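Local coordinates for effector protein Lem4 (lpg1101) (Legionella pneumophila subsp. pneumophila, PDB 6CGK), which acts as a translocated bacterial effector, a membrane-associated protein tyrosine phosphatase, this chain being its magnesium-binding haloacid dehalogenase (HAD) domain in inactivated form, at residues A[20-23]-A[27-30]; A[152-157]-A[161-166]. The protein carries 1 engineered substitution. One frame throughout, in Å; residues are numbered along the deposited sequence.

Contact 1 (A[20-23]-A[27-30]); sequences VYLN and TITG. Engineered in segment 20-23: Asn23 (natural residue Asp). With MG (magnesium ion), chain C.
The flat group here is the carboxamide of Asn23, an engineered residue in place of the natural aspartate, and Thr27 meets it from one flank. Thr27 OG1 stands 3.1 Å from Asn23 OD1 and 3.4 Å from Asn23 CB, so the hydroxyl sits beside the CB-OD1 flank and not over a face. Magnesium is bound by Asn23 OD1 at 1.9 Å, close to the amide plane and well apart in direction from the threonine hydroxyl. Asp154 OD1, from strand 150-154, lies over one face, and metal-bound water 2 lies obliquely on the same side, toward the metal; a phosphate ion lies near the side chain of Asn23. The amide reaches the metal because CG is anti to the backbone N (chi1 -179°), which carries it off the end of the strand. In Thr27, OG1 is anti to the carbonyl carbon (chi1 -58°), putting the hydroxyl against the Asn23 side chain while CG2 turns to the Asn23 backbone.

That backbone oxygen, Asn23 O, is buried without a polar partner in the model, and its surroundings are carbon: Thr27 CB at 3.4 Å, Thr27 CG2 at 3.6 Å and Ile28 CD1 at 3.5 Å. The same Ile28 methyl meets Leu22, whose side chain runs roughly perpendicular to it, with Leu22 CD1 3.9 Å from Ile28 CD1. Trp188 of helix 188-198 packs against both Leu22 and Thr27.

Sequence and position identify Asn23-Phe24-Asp25-Gly26-Thr27 as the first HAD motif, DxDGT, after the first strand in the chain. Asp25 adds its backbone carbonyl to the metal shell, as in relatives. The natural aspartate at position 23 is probably the nucleophile, as in other HAD phosphatases. In this inactive form the side chain there still lies in the metal shell, with the phosphate beside it.

Contact 2 (A[152-157]-A[161-166]); sequences ICDDDE and EEMCNG. With MG (magnesium ion), chain C.
Strand 152-154 and helix 161-166 run nearly antiparallel, at 157° with axes 8.9 Å apart, bringing Ile152 against Met163. Their side chains run alongside but oppositely directed, Ile152 CG2 lying 3.6 Å from Met163 CE. The longer branch of the isoleucine ends against the helix, its CD1 3.7 Å from Cys164 N and also touching Cys164 SG. A bend at chi3 (-76°) brings the methionine methyl back over the strand end, where Met163 CE is 3.2 Å from Asp154 OD2 and comes in roughly perpendicular to the carboxylate arm.

The other carboxylate oxygen has polar work. Asp154 OD1 accepts from Asp156 N at 2.9 Å, an Asx turn whose donor arrives 38° out of the carboxylate plane, and it also accepts from metal-bound water 2. Asp156 in turn is the N-cap of helix 157-169. At the first turn of that helix Glu161 N donates to Glu157 O at 2.9 Å; on its exposed side Glu157 OE2 and Glu161 OE2, like charges pointing the same way, stand 3.8 Å apart. Asp155 OD1 binds the magnesium ion at 2.3 Å, while Asp155 OD2 accepts from water 1.

Neighbouring aspartates at a strand end, one in the metal's first shell and one behind a bound water, match the acidic fourth motif of HAD enzymes, set here in the beta-alpha-beta unit of 150-154, 157-169 and 176-180.

Overall arrangement
Contacts 1 and 2, with centres 11 Å apart, meet at the C-terminal ends of strands 19-23 and 150-154, neighbours in the five-stranded parallel sheet. Probable hydrogen bonds join these strands, Asn23 N to Cys153 O at 3.0 Å and Cys153 N to Tyr21 O at 3.1 Å. Beyond them the two contacts share one magnesium ion, at which Asn23 OD1 and Asp155 OD1 are 2.8 Å apart, together with waters 1 and 2. Thr27 OG1 makes a weak hydrogen bond with Asp155 OD1, linking the loop to that shell. The active-site phosphate lies about 3 Å from the side chain of Asn23 (nearest atoms). The side chain of Asp154 is about 5 Å from the bound phosphate.

Contact 1 (A[20-23]-A[27-30])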
ATOM      1  N   VAL A  20      -4.432   6.733   2.557  1.00 27.86           N
ATOM      2  CA  VAL A  20      -3.269   6.600   1.693  1.00 29.07           C
ATOM      3  C   VAL A  20      -3.416   5.260   0.978  1.00 28.63           C
ATOM      4  O   VAL A  20      -3.359   4.203   1.617  1.00 31.21           O
ATOM      5  CB  VAL A  20      -1.965   6.667   2.500  1.00 28.99           C
ATOM      6  CG1 VAL A  20      -0.756   6.366   1.616  1.00 29.24           C
ATOM      7  CG2 VAL A  20      -1.840   8.033   3.203  1.00 32.21           C
ATOM      8  N   TYR A  21      -3.632   5.311  -0.339  1.00 26.66           N
ATOM      9  CA  TYR A  21      -3.775   4.135  -1.189  1.00 25.05           C
ATOM     10  C   TYR A  21      -2.457   3.907  -1.907  1.00 28.83           C
ATOM     11  O   TYR A  21      -2.036   4.744  -2.712  1.00 28.39           O
ATOM     12  CB  TYR A  21      -4.868   4.339  -2.238  1.00 26.16           C
ATOM     13  CG  TYR A  21      -6.294   4.312  -1.748  1.00 28.25           C
ATOM     14  CD1 TYR A  21      -6.870   3.131  -1.313  1.00 28.69           C
ATOM     15  CD2 TYR A  21      -7.095   5.470  -1.792  1.00 31.17           C
ATOM     16  CE1 TYR A  21      -8.199   3.074  -0.918  1.00 27.15           C
ATOM     17  CE2 TYR A  21      -8.423   5.427  -1.380  1.00 29.81           C
ATOM     18  CZ  TYR A  21      -8.971   4.235  -0.941  1.00 28.45           C
ATOM     19  OH  TYR A  21     -10.292   4.187  -0.563  1.00 29.64           O
ATOM     20  N   LEU A  22      -1.834   2.763  -1.659  1.00 28.37           N
ATOM     21  CA  LEU A  22      -0.515   2.479  -2.201  1.00 27.78           C
ATOM     22  C   LEU A  22      -0.581   1.188  -2.995  1.00 28.94           C
ATOM     23  O   LEU A  22      -1.032   0.158  -2.480  1.00 29.60           O
ATOM     24  CB  LEU A  22       0.528   2.351  -1.093  1.00 24.02           C
ATOM     25  CG  LEU A  22       0.645   3.453  -0.030  1.00 32.87           C
ATOM     26  CD1 LEU A  22       1.673   3.094   1.027  1.00 32.50           C
ATOM     27  CD2 LEU A  22       0.989   4.792  -0.678  1.00 34.05           C
ATOM     28  N   ASN A  23      -0.138   1.254  -4.242  1.00 28.77           N
ATOM     29  CA  ASN A  23       0.263   0.064  -4.943  1.00 26.18           C
ATOM     30  C   ASN A  23       1.454  -0.570  -4.216  1.00 25.90           C
ATOM     31  O   ASN A  23       2.157   0.093  -3.463  1.00 28.41           O
ATOM     32  CB  ASN A  23       0.640   0.431  -6.380  1.00 29.02           C
ATOM     33  CG  ASN A  23       1.047  -0.726  -7.168  1.00 36.45           C
ATOM     34  OD1 ASN A  23       2.195  -0.812  -7.591  1.00 38.41           O
ATOM     35  ND2 ASN A  23       0.109  -1.639  -7.415  1.00 45.18           N
ATOM     36  N   THR A  27       6.135   0.334  -6.324  1.00 29.66           N
ATOM     37  CA  THR A  27       5.812   1.543  -5.588  1.00 28.05           C
ATOM     38  C   THR A  27       6.445   1.487  -4.205  1.00 28.75           C
ATOM     39  O   THR A  27       7.348   2.269  -3.900  1.00 31.28           O
ATOM     40  CB  THR A  27       4.292   1.699  -5.489  1.00 27.65           C
ATOM     41  OG1 THR A  27       3.750   1.744  -6.812  1.00 31.13           O
ATOM     42  CG2 THR A  27       3.921   2.969  -4.774  1.00 30.24           C
ATOM     43  N   ILE A  28       6.009   0.538  -3.380  1.00 28.70           N
ATOM     44  CA  ILE A  28       6.688   0.266  -2.118  1.00 28.08           C
ATOM     45  C   ILE A  28       8.001  -0.495  -2.342  1.00 28.63           C
ATOM     46  O   ILE A  28       8.966  -0.270  -1.606  1.00 30.03           O
ATOM     47  CB  ILE A  28       5.727  -0.477  -1.179  1.00 24.25           C
ATOM     48  CG1 ILE A  28       4.647   0.505  -0.683  1.00 24.83           C
ATOM     49  CG2 ILE A  28       6.462  -1.095   0.019  1.00 27.31           C
ATOM     50  CD1 ILE A  28       3.401  -0.170  -0.185  1.00 24.66           C
ATOM     51  N   THR A  29       8.081  -1.373  -3.357  1.00 27.31           N
ATOM     52  CA  THR A  29       9.330  -2.045  -3.695  1.00 32.58           C
ATOM     53  C   THR A  29       9.981  -1.381  -4.901  1.00 32.98           C
ATOM     54  O   THR A  29       9.428  -0.471  -5.521  1.00 34.24           O
ATOM     55  CB  THR A  29       9.115  -3.529  -4.009  1.00 32.22           C
ATOM     56  OG1 THR A  29       8.481  -3.653  -5.299  1.00 30.55           O
ATOM     57  CG2 THR A  29       8.249  -4.199  -2.978  1.00 30.57           C
ATOM     58  N   GLY A  30      11.166  -1.879  -5.263  1.00 29.76           N
ATOM     59  CA  GLY A  30      11.862  -1.348  -6.414  1.00 34.28           C
ATOM     60  C   GLY A  30      11.642  -2.098  -7.711  1.00 37.21           C
ATOM     61  O   GLY A  30      12.408  -1.896  -8.660  1.00 38.31           O
TER
HETATM   62 MG    MG C 302       2.979  -1.685  -9.147  1.00 34.34          MG
HETATM   63  O   HOH W   1       3.897  -2.544 -10.764  1.00 32.44           O
HETATM   64  O   HOH W   2       1.312  -1.189 -10.291  1.00 33.97           O

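Contact 2 (A[152-157]-A[161-166])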
ATOM      1  N   ILE A 152      -2.554   8.801  -3.400  1.00 30.76           N
ATOM      2  CA  ILE A 152      -2.497   7.600  -4.236  1.00 30.77           C
ATOM      3  C   ILE A 152      -1.135   7.567  -4.885  1.00 33.01           C
ATOM      4  O   ILE A 152      -0.755   8.527  -5.568  1.00 31.15           O
ATOM      5  CB  ILE A 152      -3.570   7.596  -5.335  1.00 29.08           C
ATOM      6  CG1 ILE A 152      -4.974   7.629  -4.745  1.00 34.42           C
ATOM      7  CG2 ILE A 152      -3.347   6.409  -6.302  1.00 38.23           C
ATOM      8  CD1 ILE A 152      -6.054   7.768  -5.844  1.00 34.77           C
ATOM      9  N   CYS A 153      -0.412   6.468  -4.690  1.00 29.81           N
ATOM     10  CA  CYS A 153       0.874   6.237  -5.340  1.00 34.48           C
ATOM     11  C   CYS A 153       0.829   4.940  -6.136  1.00 30.31           C
ATOM     12  O   CYS A 153       0.464   3.886  -5.599  1.00 31.91           O
ATOM     13  CB  CYS A 153       2.004   6.171  -4.313  1.00 30.77           C
ATOM     14  SG  CYS A 153       2.187   7.717  -3.436  1.00 35.31           S
ATOM     15  N   ASP A 154       1.198   5.018  -7.418  1.00 31.46           N
ATOM     16  CA  ASP A 154       1.291   3.835  -8.262  1.00 33.18           C
ATOM     17  C   ASP A 154       2.403   4.045  -9.279  1.00 35.54           C
ATOM     18  O   ASP A 154       2.588   5.155  -9.783  1.00 37.90           O
ATOM     19  CB  ASP A 154      -0.041   3.561  -8.965  1.00 38.87           C
ATOM     20  CG  ASP A 154      -0.225   2.109  -9.332  1.00 35.70           C
ATOM     21  OD1 ASP A 154       0.733   1.482  -9.822  1.00 36.99           O
ATOM     22  OD2 ASP A 154      -1.344   1.593  -9.133  1.00 37.72           O
ATOM     23  N   ASP A 155       3.148   2.980  -9.572  1.00 32.04           N
ATOM     24  CA  ASP A 155       4.163   3.053 -10.618  1.00 33.87           C
ATOM     25  C   ASP A 155       3.598   2.780 -12.011  1.00 39.96           C
ATOM     26  O   ASP A 155       4.282   3.043 -13.009  1.00 40.10           O
ATOM     27  CB  ASP A 155       5.283   2.064 -10.344  1.00 31.54           C
ATOM     28  CG  ASP A 155       4.789   0.635 -10.333  1.00 31.76           C
ATOM     29  OD1 ASP A 155       3.845   0.376  -9.572  1.00 33.80           O
ATOM     30  OD2 ASP A 155       5.327  -0.212 -11.082  1.00 36.51           O
ATOM     31  N   ASP A 156       2.397   2.220 -12.100  1.00 47.42           N
ATOM     32  CA  ASP A 156       1.728   1.984 -13.370  1.00 52.79           C
ATOM     33  C   ASP A 156       0.719   3.118 -13.547  1.00 55.50           C
ATOM     34  O   ASP A 156      -0.251   3.217 -12.786  1.00 46.30           O
ATOM     35  CB  ASP A 156       1.066   0.606 -13.376  1.00 48.30           C
ATOM     36  CG  ASP A 156       0.596   0.180 -14.758  1.00 64.77           C
ATOM     37  OD1 ASP A 156       0.138   1.051 -15.522  1.00 69.52           O
ATOM     38  OD2 ASP A 156       0.684  -1.026 -15.079  1.00 63.88           O
ATOM     39  N   GLU A 157       0.977   4.010 -14.512  1.00 51.90           N
ATOM     40  CA  GLU A 157       0.125   5.194 -14.653  1.00 61.88           C
ATOM     41  C   GLU A 157      -1.334   4.799 -14.837  1.00 60.16           C
ATOM     42  O   GLU A 157      -2.235   5.410 -14.250  1.00 60.91           O
ATOM     43  CB  GLU A 157       0.592   6.055 -15.827  1.00 63.13           C
ATOM     44  CG  GLU A 157      -0.115   7.398 -15.919  1.00 72.00           C
ATOM     45  CD  GLU A 157       0.238   8.153 -17.187  1.00 80.03           C
ATOM     46  OE1 GLU A 157       0.965   7.588 -18.032  1.00 86.04           O
ATOM     47  OE2 GLU A 157      -0.212   9.307 -17.341  1.00 81.57           O
ATOM     48  N   GLU A 161      -4.459   5.722 -12.410  1.00 43.92           N
ATOM     49  CA  GLU A 161      -5.696   6.359 -12.828  1.00 47.42           C
ATOM     50  C   GLU A 161      -6.897   5.493 -12.499  1.00 50.08           C
ATOM     51  O   GLU A 161      -7.976   6.022 -12.219  1.00 55.12           O
ATOM     52  CB  GLU A 161      -5.624   6.675 -14.316  1.00 53.81           C
ATOM     53  CG  GLU A 161      -4.587   7.736 -14.586  1.00 61.84           C
ATOM     54  CD  GLU A 161      -4.441   8.057 -16.045  1.00 76.14           C
ATOM     55  OE1 GLU A 161      -4.898   7.250 -16.890  1.00 81.08           O
ATOM     56  OE2 GLU A 161      -3.862   9.124 -16.342  1.00 82.00           O
ATOM     57  N   GLU A 162      -6.731   4.168 -12.507  1.00 48.41           N
ATOM     58  CA  GLU A 162      -7.821   3.303 -12.075  1.00 46.03           C
ATOM     59  C   GLU A 162      -8.220   3.601 -10.635  1.00 38.26           C
ATOM     60  O   GLU A 162      -9.414   3.643 -10.318  1.00 43.14           O
ATOM     61  CB  GLU A 162      -7.431   1.838 -12.217  1.00 41.48           C
ATOM     62  CG  GLU A 162      -7.450   1.333 -13.637  1.00 44.84           C
ATOM     63  CD  GLU A 162      -8.831   1.482 -14.258  1.00 56.66           C
ATOM     64  OE1 GLU A 162      -9.191   2.618 -14.646  1.00 55.36           O
ATOM     65  OE2 GLU A 162      -9.566   0.471 -14.334  1.00 62.23           O
ATOM     66  N   MET A 163      -7.241   3.779  -9.742  1.00 43.81           N
ATOM     67  CA  MET A 163      -7.579   4.134  -8.363  1.00 41.45           C
ATOM     68  C   MET A 163      -8.139   5.552  -8.280  1.00 39.59           C
ATOM     69  O   MET A 163      -9.134   5.791  -7.582  1.00 37.03           O
ATOM     70  CB  MET A 163      -6.360   3.958  -7.449  1.00 33.12           C
ATOM     71  CG  MET A 163      -5.925   2.489  -7.266  1.00 32.64           C
ATOM     72  SD  MET A 163      -4.681   2.240  -6.002  1.00 35.84           S
ATOM     73  CE  MET A 163      -3.222   2.831  -6.847  1.00 34.21           C
ATOM     74  N   CYS A 164      -7.539   6.501  -9.008  1.00 38.80           N
ATOM     75  CA  CYS A 164      -8.123   7.842  -9.106  1.00 39.76           C
ATOM     76  C   CYS A 164      -9.556   7.798  -9.631  1.00 41.77           C
ATOM     77  O   CYS A 164     -10.433   8.501  -9.122  1.00 44.84           O
ATOM     78  CB  CYS A 164      -7.288   8.730 -10.023  1.00 52.19           C
ATOM     79  SG  CYS A 164      -5.678   9.149  -9.440  1.00 62.17           S
ATOM     80  N   ASN A 165      -9.804   7.022 -10.697  1.00 41.68           N
ATOM     81  CA  ASN A 165     -11.162   6.955 -11.233  1.00 42.09           C
ATOM     82  C   ASN A 165     -12.146   6.421 -10.203  1.00 41.27           C
ATOM     83  O   ASN A 165     -13.295   6.847 -10.168  1.00 43.24           O
ATOM     84  CB  ASN A 165     -11.192   6.084 -12.484  1.00 48.63           C
ATOM     85  CG  ASN A 165     -10.554   6.756 -13.677  1.00 57.83           C
ATOM     86  OD1 ASN A 165      -9.980   7.842 -13.571  1.00 55.92           O
ATOM     87  ND2 ASN A 165     -10.645   6.105 -14.827  1.00 66.04           N
ATOM     88  N   GLY A 166     -11.714   5.500  -9.346  1.00 39.74           N
ATOM     89  CA  GLY A 166     -12.583   5.034  -8.272  1.00 43.89           C
ATOM     90  C   GLY A 166     -12.983   6.122  -7.288  1.00 48.04           C
ATOM     91  O   GLY A 166     -14.136   6.173  -6.852  1.00 44.83           O
TER
HETATM   92 MG    MG C 302       2.979  -1.685  -9.147  1.00 34.34          MG
HETATM   93  O   HOH W   2       1.312  -1.189 -10.291  1.00 33.97           O
HETATM   94  O   HOH W   1       3.897  -2.544 -10.764  1.00 32.44           O